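Local coordinates for protein hydrazine synthase subunit alpha (Candidatus Kuenenia stuttgartiensis, PDB 5C2V) that catalyses, within the hydrazine synthase complex, the condensation of hydroxylamine with ammonia to hydrazine, and carries two c-type hemes, at residues G444-Q449 against G698-I703; F91-V96 against Q104-N109; V608-D613 against P632-T637. All coordinates share one frame; numbering follows the deposited sequence.

Contact 1: G444-Q449 against G698-I703; sequences GPYPHQ and GKDPNI. With HEC (heme c), chain B.
The phenol of Tyr446 donates from OH to OD2 of Asp700, 3.1 Å away, and this hydrogen bond joins two loops, each shaped by its own turn. In 444-449 a type I beta turn runs from Tyr446 to Gln449; in 698-703 an Asx turn places the acceptor, with Asp700 OD1 taking the backbone N of Asn702 at 2.9 Å. The two carboxylate oxygens are used differently. OD2 offers the phenol its anti lone pair, whereas the amide reaches OD1 from 54° out of the carboxylate plane. Asp700 CG, anti to the backbone N (chi1 -167°), brings the carboxylate across the phenol at about a right angle, the planes 83° apart.

Beside this bond the contact is apolar. Ile703 lays CG1 over one face of the Tyr446 ring, a CH-pi contact with CG1 3.9 Å from the ring centroid, displaced toward the rim at CE1. Beyond it, Ile703 CD1 packs on CB of Pro445 at 3.7 Å. Within its own loop the backbone N of Tyr446 makes a long, weak hydrogen bond to OE1 of Gln449, which lies in plane at the edge of the ring.

All this sits near the surface, where the cytochrome c family region meets a loop of the heme #1 pocket. His448, one residue past Pro447, belongs to that pocket; its O is bonded to Gln540, and its NE2 weakly to Asp277. It lies beside a heme c propionate, its CB nearest to O1D at 3.2 Å.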
loop_
_atom_site.group_PDB
_atom_site.type_symbol
_atom_site.label_atom_id
_atom_site.label_comp_id
_atom_site.label_asym_id
_atom_site.label_seq_id
_atom_site.Cartn_x
_atom_site.Cartn_y
_atom_site.Cartn_z
ATOM N N GLY D 444 2.341 -15.033 -3.968
ATOM C CA GLY D 444 2.800 -13.715 -4.365
ATOM C C GLY D 444 4.307 -13.548 -4.357
ATOM O O GLY D 444 5.032 -14.422 -3.881
ATOM N N PRO D 445 4.786 -12.417 -4.897
ATOM C CA PRO D 445 6.212 -12.079 -4.992
ATOM C C PRO D 445 6.860 -11.741 -3.648
ATOM O O PRO D 445 8.063 -11.941 -3.487
ATOM C CB PRO D 445 6.210 -10.855 -5.913
ATOM C CG PRO D 445 4.887 -10.220 -5.674
ATOM C CD PRO D 445 3.930 -11.359 -5.461
ATOM N N TYR D 446 6.076 -11.234 -2.702
ATOM C CA TYR D 446 6.614 -10.825 -1.407
ATOM C C TYR D 446 6.970 -12.037 -0.543
ATOM O O TYR D 446 6.260 -13.044 -0.558
ATOM C CB TYR D 446 5.619 -9.911 -0.687
ATOM C CG TYR D 446 5.443 -8.572 -1.371
ATOM C CD1 TYR D 446 6.316 -7.521 -1.119
ATOM C CD2 TYR D 446 4.411 -8.363 -2.277
ATOM C CE1 TYR D 446 6.163 -6.297 -1.744
ATOM C CE2 TYR D 446 4.250 -7.143 -2.908
ATOM C CZ TYR D 446 5.129 -6.114 -2.638
ATOM O OH TYR D 446 4.972 -4.899 -3.263
ATOM N N PRO D 447 8.077 -11.941 0.213
ATOM C CA PRO D 447 8.658 -13.075 0.944
ATOM C C PRO D 447 7.763 -13.655 2.039
ATOM O O PRO D 447 7.945 -14.813 2.412
ATOM C CB PRO D 447 9.931 -12.479 1.557
ATOM C CG PRO D 447 9.661 -11.021 1.646
ATOM C CD PRO D 447 8.845 -10.702 0.432
ATOM N N HIS D 448 6.816 -12.872 2.543
ATOM C CA HIS D 448 5.927 -13.354 3.596
ATOM C C HIS D 448 4.735 -14.093 2.995
ATOM O O HIS D 448 3.833 -14.529 3.711
ATOM C CB HIS D 448 5.452 -12.200 4.481
ATOM C CG HIS D 448 4.426 -11.323 3.839
ATOM N ND1 HIS D 448 4.746 -10.350 2.916
ATOM C CD2 HIS D 448 3.080 -11.265 3.992
ATOM C CE1 HIS D 448 3.644 -9.735 2.526
ATOM N NE2 HIS D 448 2.620 -10.271 3.164
ATOM N N GLN D 449 4.741 -14.228 1.673
ATOM C CA GLN D 449 3.688 -14.945 0.966
ATOM C C GLN D 449 4.233 -16.238 0.371
ATOM O O GLN D 449 5.414 -16.552 0.524
ATOM C CB GLN D 449 3.090 -14.069 -0.135
ATOM C CG GLN D 449 2.456 -12.783 0.368
ATOM C CD GLN D 449 2.107 -11.827 -0.756
ATOM O OE1 GLN D 449 2.773 -11.798 -1.792
ATOM N NE2 GLN D 449 1.057 -11.038 -0.558
ATOM N N GLY D 698 11.093 -1.070 -12.419
ATOM C CA GLY D 698 9.733 -1.574 -12.393
ATOM C C GLY D 698 9.513 -2.684 -11.383
ATOM O O GLY D 698 8.449 -3.302 -11.357
ATOM N N LYS D 699 10.518 -2.943 -10.554
ATOM C CA LYS D 699 10.396 -3.960 -9.515
ATOM C C LYS D 699 10.641 -3.379 -8.127
ATOM O O LYS D 699 11.640 -2.698 -7.896
ATOM C CB LYS D 699 11.368 -5.116 -9.765
ATOM C CG LYS D 699 11.351 -6.165 -8.661
ATOM C CD LYS D 699 12.446 -7.206 -8.841
ATOM C CE LYS D 699 12.192 -8.087 -10.047
ATOM N NZ LYS D 699 13.204 -9.175 -10.150
ATOM N N ASP D 700 9.715 -3.651 -7.212
ATOM C CA ASP D 700 9.860 -3.270 -5.813
ATOM C C ASP D 700 11.132 -3.892 -5.238
ATOM O O ASP D 700 11.277 -5.115 -5.231
ATOM C CB ASP D 700 8.631 -3.716 -5.013
ATOM C CG ASP D 700 8.557 -3.085 -3.630
ATOM O OD1 ASP D 700 9.573 -2.545 -3.148
ATOM O OD2 ASP D 700 7.468 -3.136 -3.019
ATOM N N PRO D 701 12.065 -3.051 -4.766
ATOM C CA PRO D 701 13.306 -3.559 -4.167
ATOM C C PRO D 701 13.052 -4.347 -2.883
ATOM O O PRO D 701 13.911 -5.120 -2.460
ATOM C CB PRO D 701 14.107 -2.283 -3.880
ATOM C CG PRO D 701 13.089 -1.195 -3.823
ATOM C CD PRO D 701 12.044 -1.581 -4.823
ATOM N N ASN D 702 11.885 -4.150 -2.275
ATOM C CA ASN D 702 11.487 -4.941 -1.116
ATOM C C ASN D 702 11.261 -6.395 -1.516
ATOM O O ASN D 702 11.397 -7.306 -0.699
ATOM C CB ASN D 702 10.228 -4.362 -0.473
ATOM C CG ASN D 702 10.455 -2.980 0.107
ATOM O OD1 ASN D 702 11.513 -2.695 0.669
ATOM N ND2 ASN D 702 9.460 -2.110 -0.029
ATOM N N ILE D 703 10.912 -6.599 -2.783
ATOM C CA ILE D 703 10.806 -7.937 -3.349
ATOM C C ILE D 703 12.191 -8.446 -3.731
ATOM O O ILE D 703 12.680 -9.424 -3.167
ATOM C CB ILE D 703 9.888 -7.967 -4.585
ATOM C CG1 ILE D 703 8.469 -7.537 -4.210
ATOM C CG2 ILE D 703 9.878 -9.355 -5.207
ATOM C CD1 ILE D 703 7.522 -7.473 -5.387
HETATM FE FE HEC B . 3.966 -17.228 12.289
HETATM C CHA HEC B . 3.714 -13.823 11.770
HETATM C CHB HEC B . 3.893 -16.699 15.676
HETATM C CHC HEC B . 4.619 -20.573 12.838
HETATM C CHD HEC B . 4.265 -17.748 8.913
HETATM N NA HEC B . 3.825 -15.574 13.494
HETATM C C1A HEC B . 3.739 -14.261 13.075
HETATM C C2A HEC B . 3.676 -13.416 14.247
HETATM C C3A HEC B . 3.728 -14.203 15.326
HETATM C C4A HEC B . 3.822 -15.578 14.876
HETATM C CMA HEC B . 3.692 -13.737 16.797
HETATM C CAA HEC B . 3.576 -11.875 14.234
HETATM C CBA HEC B . 2.128 -11.444 14.444
HETATM C CGA HEC B . 1.277 -11.826 13.259
HETATM O O1A HEC B . 0.191 -12.425 13.467
HETATM O O2A HEC B . 1.682 -11.536 12.105
HETATM N NB HEC B . 4.347 -18.407 13.963
HETATM C C1B HEC B . 3.986 -18.001 15.235
HETATM C C2B HEC B . 3.716 -19.190 16.019
HETATM C C3B HEC B . 3.920 -20.258 15.247
HETATM C C4B HEC B . 4.319 -19.791 13.933
HETATM C CMB HEC B . 3.279 -19.216 17.500
HETATM C CAB HEC B . 3.740 -21.728 15.693
HETATM C CBB HEC B . 5.108 -22.446 15.694
HETATM N NC HEC B . 4.316 -18.874 11.093
HETATM C C1C HEC B . 4.666 -20.138 11.532
HETATM C C2C HEC B . 4.980 -20.944 10.370
HETATM C C3C HEC B . 4.988 -20.138 9.305
HETATM C C4C HEC B . 4.503 -18.836 9.726
HETATM C CMC HEC B . 5.553 -22.378 10.407
HETATM C CAC HEC B . 5.328 -20.564 7.860
HETATM C CBC HEC B . 6.620 -19.850 7.405
HETATM N ND HEC B . 3.996 -15.979 10.606
HETATM C C1D HEC B . 4.106 -16.439 9.298
HETATM C C2D HEC B . 4.027 -15.317 8.391
HETATM C C3D HEC B . 3.849 -14.088 9.289
HETATM C C4D HEC B . 3.847 -14.596 10.641
HETATM C CMD HEC B . 4.100 -15.363 6.849
HETATM C CAD HEC B . 3.713 -12.613 8.857
HETATM C CBD HEC B . 5.025 -12.167 8.223
HETATM C CGD HEC B . 4.903 -10.741 7.764
HETATM O O1D HEC B . 5.821 -10.276 7.043
HETATM O O2D HEC B . 3.891 -10.076 8.109
#

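Contact 2: F91-V96 against Q104-N109; sequences FAFAGV and QIWEMN
Trp106 and Phe93 form a hydrogen-bonded pair of an antiparallel beta hairpin, each backbone N meeting the other's O. Following the tryptophan outward, CB comes first: it lies over one face of the Phe93 ring, 3.9 Å from the centroid, a CH-pi contact displaced toward CZ. CG, anti to the carbonyl carbon (chi1 -53°), leads into an indole whose five-membered ring is nearly parallel to the Phe93 ring (19°) but slid so far along, with centroids 5.6 Å apart, that there is barely any overlap. CD1 then passes Gly95 N at 3.7 Å, and NE1 donates to Gly95 O at 3.2 Å in a bent bond, the acceptor tilted from the indole plane. That carbonyl already accepts Gln104 N; the two donors approach from opposite faces of its plane, the indole from 56° out of it.

Further along, Phe91 and Met108 lie side by side. Met108 CG touches Phe91 CZ at 3.6 Å, SD makes an oblique Met-aromatic contact with that ring, and CE turns to Phe93 CZ at 4.0 Å. The other side of the sheet carries Ala92, Ala94, Ile105 and Glu107, whose OE1 forms a salt bridge with Lys90.

The hairpin supplies the two inner strands of a four-stranded antiparallel sheet, consistent with one blade of the six-bladed propeller. Strands 76-84 and 116-117 flank it; Phe76 meets Phe93 and Trp106 edge-to-face, while strand 124-131 packs against Ala92 and Ile105.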
loop_
_atom_site.group_PDB
_atom_site.type_symbol
_atom_site.label_atom_id
_atom_site.label_comp_id
_atom_site.label_asym_id
_atom_site.label_seq_id
_atom_site.Cartn_x
_atom_site.Cartn_y
_atom_site.Cartn_z
ATOM N N PHE D 91 3.858 4.565 44.530
ATOM C CA PHE D 91 3.970 4.396 43.089
ATOM C C PHE D 91 5.401 4.099 42.647
ATOM O O PHE D 91 6.361 4.339 43.384
ATOM C CB PHE D 91 3.447 5.641 42.362
ATOM C CG PHE D 91 4.309 6.858 42.537
ATOM C CD1 PHE D 91 5.265 7.190 41.588
ATOM C CD2 PHE D 91 4.161 7.673 43.644
ATOM C CE1 PHE D 91 6.057 8.310 41.747
ATOM C CE2 PHE D 91 4.949 8.792 43.806
ATOM C CZ PHE D 91 5.899 9.112 42.857
ATOM N N ALA D 92 5.524 3.573 41.432
ATOM C CA ALA D 92 6.819 3.289 40.829
ATOM C C ALA D 92 7.020 4.170 39.604
ATOM O O ALA D 92 6.052 4.615 38.986
ATOM C CB ALA D 92 6.928 1.820 40.455
ATOM N N PHE D 93 8.278 4.421 39.255
ATOM C CA PHE D 93 8.586 5.308 38.143
ATOM C C PHE D 93 9.983 5.079 37.584
ATOM O O PHE D 93 10.741 4.248 38.084
ATOM C CB PHE D 93 8.436 6.768 38.579
ATOM C CG PHE D 93 9.391 7.181 39.669
ATOM C CD1 PHE D 93 9.119 6.892 40.996
ATOM C CD2 PHE D 93 10.556 7.868 39.365
ATOM C CE1 PHE D 93 9.993 7.272 41.999
ATOM C CE2 PHE D 93 11.433 8.252 40.364
ATOM C CZ PHE D 93 11.150 7.954 41.682
ATOM N N ALA D 94 10.313 5.830 36.539
ATOM C CA ALA D 94 11.655 5.831 35.977
ATOM C C ALA D 94 12.322 7.154 36.312
ATOM O O ALA D 94 11.697 8.210 36.215
ATOM C CB ALA D 94 11.613 5.612 34.476
ATOM N N GLY D 95 13.587 7.104 36.714
ATOM C CA GLY D 95 14.262 8.317 37.130
ATOM C C GLY D 95 15.771 8.331 37.002
ATOM O O GLY D 95 16.423 7.285 36.974
ATOM N N VAL D 96 16.321 9.538 36.917
ATOM C CA VAL D 96 17.761 9.741 36.950
ATOM C C VAL D 96 18.124 10.524 38.206
ATOM O O VAL D 96 17.792 11.703 38.328
ATOM C CB VAL D 96 18.265 10.498 35.708
ATOM C CG1 VAL D 96 19.784 10.588 35.724
ATOM C CG2 VAL D 96 17.782 9.817 34.439
ATOM N N GLN D 104 16.938 4.646 35.880
ATOM C CA GLN D 104 16.596 3.366 36.482
ATOM C C GLN D 104 15.161 3.341 36.993
ATOM O O GLN D 104 14.437 4.332 36.894
ATOM C CB GLN D 104 17.560 3.053 37.627
ATOM C CG GLN D 104 19.035 3.078 37.240
ATOM C CD GLN D 104 19.466 1.847 36.462
ATOM O OE1 GLN D 104 18.673 0.935 36.226
ATOM N NE2 GLN D 104 20.733 1.813 36.067
ATOM N N ILE D 105 14.760 2.200 37.543
ATOM C CA ILE D 105 13.432 2.050 38.123
ATOM C C ILE D 105 13.474 2.342 39.620
ATOM O O ILE D 105 14.335 1.835 40.337
ATOM C CB ILE D 105 12.866 0.634 37.891
ATOM C CG1 ILE D 105 12.821 0.316 36.395
ATOM C CG2 ILE D 105 11.480 0.502 38.504
ATOM C CD1 ILE D 105 11.892 1.214 35.607
ATOM N N TRP D 106 12.547 3.174 40.079
ATOM C CA TRP D 106 12.466 3.538 41.487
ATOM C C TRP D 106 11.027 3.410 41.969
ATOM O O TRP D 106 10.110 3.275 41.162
ATOM C CB TRP D 106 12.967 4.968 41.710
ATOM C CG TRP D 106 14.334 5.246 41.152
ATOM C CD1 TRP D 106 14.668 5.402 39.837
ATOM C CD2 TRP D 106 15.545 5.430 41.897
ATOM N NE1 TRP D 106 16.012 5.655 39.716
ATOM C CE2 TRP D 106 16.573 5.680 40.966
ATOM C CE3 TRP D 106 15.859 5.402 43.258
ATOM C CZ2 TRP D 106 17.894 5.900 41.354
ATOM C CZ3 TRP D 106 17.171 5.622 43.640
ATOM C CH2 TRP D 106 18.171 5.866 42.692
ATOM N N GLU D 107 10.829 3.441 43.282
ATOM C CA GLU D 107 9.482 3.513 43.838
ATOM C C GLU D 107 9.481 4.308 45.136
ATOM O O GLU D 107 10.467 4.313 45.874
ATOM C CB GLU D 107 8.900 2.116 44.079
ATOM C CG GLU D 107 9.843 1.117 44.726
ATOM C CD GLU D 107 9.109 -0.111 45.240
ATOM O OE1 GLU D 107 7.960 0.039 45.705
ATOM O OE2 GLU D 107 9.667 -1.225 45.174
ATOM N N MET D 108 8.370 4.985 45.408
ATOM C CA MET D 108 8.245 5.775 46.626
ATOM C C MET D 108 6.786 5.939 47.034
ATOM O O MET D 108 5.880 5.741 46.227
ATOM C CB MET D 108 8.891 7.151 46.448
ATOM C CG MET D 108 8.070 8.118 45.609
ATOM S SD MET D 108 8.624 9.829 45.754
ATOM C CE MET D 108 10.297 9.705 45.125
ATOM N N ASN D 109 6.568 6.301 48.293
ATOM C CA ASN D 109 5.224 6.528 48.805
ATOM C C ASN D 109 4.593 7.777 48.199
ATOM O O ASN D 109 5.293 8.648 47.683
ATOM C CB ASN D 109 5.244 6.636 50.330
ATOM C CG ASN D 109 5.798 5.393 50.995
ATOM O OD1 ASN D 109 5.615 4.279 50.504
ATOM N ND2 ASN D 109 6.481 5.576 52.119
#

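Contact 3: V608-D613 against P632-T637; sequences VKHGED and PVEGLT
His610 turns the edge of its imidazole to Glu634, ND1 donating to OE2 at 2.6 Å with an N-H...O angle of 152°. The acceptor lies close to the ring plane, yet the donor stands 41° above the carboxylate plane. CE1 of the same ring rests 4.1 Å from Pro632 CB. The backbone N of the next residue, Gly611, faces Glu634 OE1, but the modelled separation is too short to be trusted, so this second grip on the carboxylate is doubtful in detail. OE1 is weakly bonded to Arg595 N as well.

Past Glu612, whose OE1 forms a salt bridge with Lys640, comes Asp613. CG anti to the backbone N (chi1 176°) carries its carboxylate to residues 635-637. OD1 accepts Thr637 OG1 at 2.7 Å. OD2 takes Thr637 N at 3.2 Å from the syn side and, weakly, Gly635 N. The backbone O of Asp613 meets the CA of Glu634 at 3.3 Å.

Each segment thus lends a carboxylate to the other: a His-carboxylate hydrogen bond beside an aspartate that accepts from the backbone and hydroxyl of a loop, tying the exit of strand 605-609 to the loop before helix 646-657, in the cytochrome c family region.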
loop_
_atom_site.group_PDB
_atom_site.type_symbol
_atom_site.label_atom_id
_atom_site.label_comp_id
_atom_site.label_asym_id
_atom_site.label_seq_id
_atom_site.Cartn_x
_atom_site.Cartn_y
_atom_site.Cartn_z
ATOM N N VAL D 608 18.024 -34.750 6.460
ATOM C CA VAL D 608 18.739 -33.834 7.349
ATOM C C VAL D 608 20.031 -34.469 7.860
ATOM O O VAL D 608 20.127 -35.690 7.970
ATOM C CB VAL D 608 17.870 -33.414 8.549
ATOM C CG1 VAL D 608 16.744 -32.498 8.097
ATOM C CG2 VAL D 608 17.320 -34.638 9.264
ATOM N N LYS D 609 21.023 -33.638 8.168
ATOM C CA LYS D 609 22.341 -34.144 8.539
ATOM C C LYS D 609 22.917 -33.478 9.789
ATOM O O LYS D 609 22.869 -32.254 9.935
ATOM C CB LYS D 609 23.310 -33.968 7.369
ATOM C CG LYS D 609 24.635 -34.686 7.539
ATOM C CD LYS D 609 25.523 -34.479 6.325
ATOM C CE LYS D 609 26.777 -35.330 6.406
ATOM N NZ LYS D 609 26.452 -36.783 6.458
ATOM N N HIS D 610 23.468 -34.300 10.680
ATOM C CA HIS D 610 24.101 -33.823 11.907
ATOM C C HIS D 610 25.387 -33.053 11.626
ATOM O O HIS D 610 26.091 -33.333 10.655
ATOM C CB HIS D 610 24.408 -34.995 12.846
ATOM C CG HIS D 610 23.227 -35.469 13.635
ATOM N ND1 HIS D 610 22.538 -34.653 14.506
ATOM C CD2 HIS D 610 22.625 -36.679 13.695
ATOM C CE1 HIS D 610 21.556 -35.339 15.064
ATOM N NE2 HIS D 610 21.586 -36.571 14.589
ATOM N N GLY D 611 25.691 -32.088 12.488
ATOM C CA GLY D 611 26.914 -31.314 12.374
ATOM C C GLY D 611 27.938 -31.729 13.412
ATOM O O GLY D 611 27.816 -32.792 14.020
ATOM N N GLU D 612 28.951 -30.892 13.617
ATOM C CA GLU D 612 30.001 -31.204 14.579
ATOM C C GLU D 612 29.580 -30.865 16.001
ATOM O O GLU D 612 30.120 -31.421 16.958
ATOM C CB GLU D 612 31.299 -30.466 14.231
ATOM C CG GLU D 612 32.558 -31.057 14.875
ATOM C CD GLU D 612 32.795 -30.571 16.296
ATOM O OE1 GLU D 612 32.215 -29.533 16.676
ATOM O OE2 GLU D 612 33.550 -31.235 17.038
ATOM N N ASP D 613 28.589 -29.994 16.164
ATOM C CA ASP D 613 28.259 -29.595 17.518
ATOM C C ASP D 613 27.243 -30.592 18.032
ATOM O O ASP D 613 26.051 -30.522 17.731
ATOM C CB ASP D 613 27.707 -28.165 17.545
ATOM C CG ASP D 613 27.262 -27.732 18.928
ATOM O OD1 ASP D 613 27.905 -28.139 19.918
ATOM O OD2 ASP D 613 26.270 -26.978 19.022
ATOM N N PRO D 632 20.163 -36.817 20.306
ATOM C CA PRO D 632 21.471 -36.155 20.346
ATOM C C PRO D 632 21.332 -34.645 20.505
ATOM O O PRO D 632 20.408 -34.054 19.950
ATOM C CB PRO D 632 22.086 -36.509 18.989
ATOM C CG PRO D 632 21.423 -37.782 18.599
ATOM C CD PRO D 632 20.021 -37.683 19.122
ATOM N N VAL D 633 22.244 -34.033 21.252
ATOM C CA VAL D 633 22.164 -32.605 21.531
ATOM C C VAL D 633 22.951 -31.810 20.499
ATOM O O VAL D 633 24.175 -31.881 20.459
ATOM C CB VAL D 633 22.702 -32.282 22.934
ATOM C CG1 VAL D 633 22.595 -30.796 23.216
ATOM C CG2 VAL D 633 21.955 -33.088 23.983
ATOM N N GLU D 634 22.248 -31.042 19.673
ATOM C CA GLU D 634 22.898 -30.324 18.581
ATOM C C GLU D 634 22.470 -28.861 18.495
ATOM O O GLU D 634 21.296 -28.533 18.654
ATOM C CB GLU D 634 22.614 -31.024 17.248
ATOM C CG GLU D 634 23.255 -30.349 16.044
ATOM C CD GLU D 634 23.205 -31.204 14.793
ATOM O OE1 GLU D 634 24.032 -30.976 13.886
ATOM O OE2 GLU D 634 22.340 -32.102 14.717
ATOM N N GLY D 635 23.442 -27.988 18.245
ATOM C CA GLY D 635 23.170 -26.590 17.969
ATOM C C GLY D 635 22.941 -25.721 19.190
ATOM O O GLY D 635 22.280 -24.686 19.099
ATOM N N LEU D 636 23.469 -26.138 20.336
ATOM C CA LEU D 636 23.341 -25.338 21.549
ATOM C C LEU D 636 24.572 -24.482 21.842
ATOM O O LEU D 636 24.576 -23.705 22.796
ATOM C CB LEU D 636 23.039 -26.236 22.750
ATOM C CG LEU D 636 21.692 -26.959 22.710
ATOM C CD1 LEU D 636 21.337 -27.517 24.081
ATOM C CD2 LEU D 636 20.597 -26.033 22.201
ATOM N N THR D 637 25.612 -24.612 21.027
ATOM C CA THR D 637 26.818 -23.820 21.240
ATOM C C THR D 637 26.795 -22.564 20.373
ATOM O O THR D 637 26.898 -22.642 19.149
ATOM C CB THR D 637 28.091 -24.632 20.937
ATOM O OG1 THR D 637 27.987 -25.929 21.537
ATOM C CG2 THR D 637 29.318 -23.920 21.487
#

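Contact 2 is buried and local: paired strands of one hairpin, held by regular backbone bonds and aromatic packing. Contact 1, at the surface, joins two loops, and contact 3, partly buried, ties the end of strand 605-609 to a loop; both rely on side-chain acceptors. Their polar chemistry also differs: contact 1 has a single phenol-carboxylate bond across it, backed by isoleucine and proline, whereas two carboxylates carry contact 3. In sequence, contact 3 is nested inside the long loop closed by contact 1, though their nearest atoms are about 21 Å apart. Contact 2 closes before either opens, its centre about 46 Å from that of contact 1. Only contact 1 has a segment at a heme, through His448.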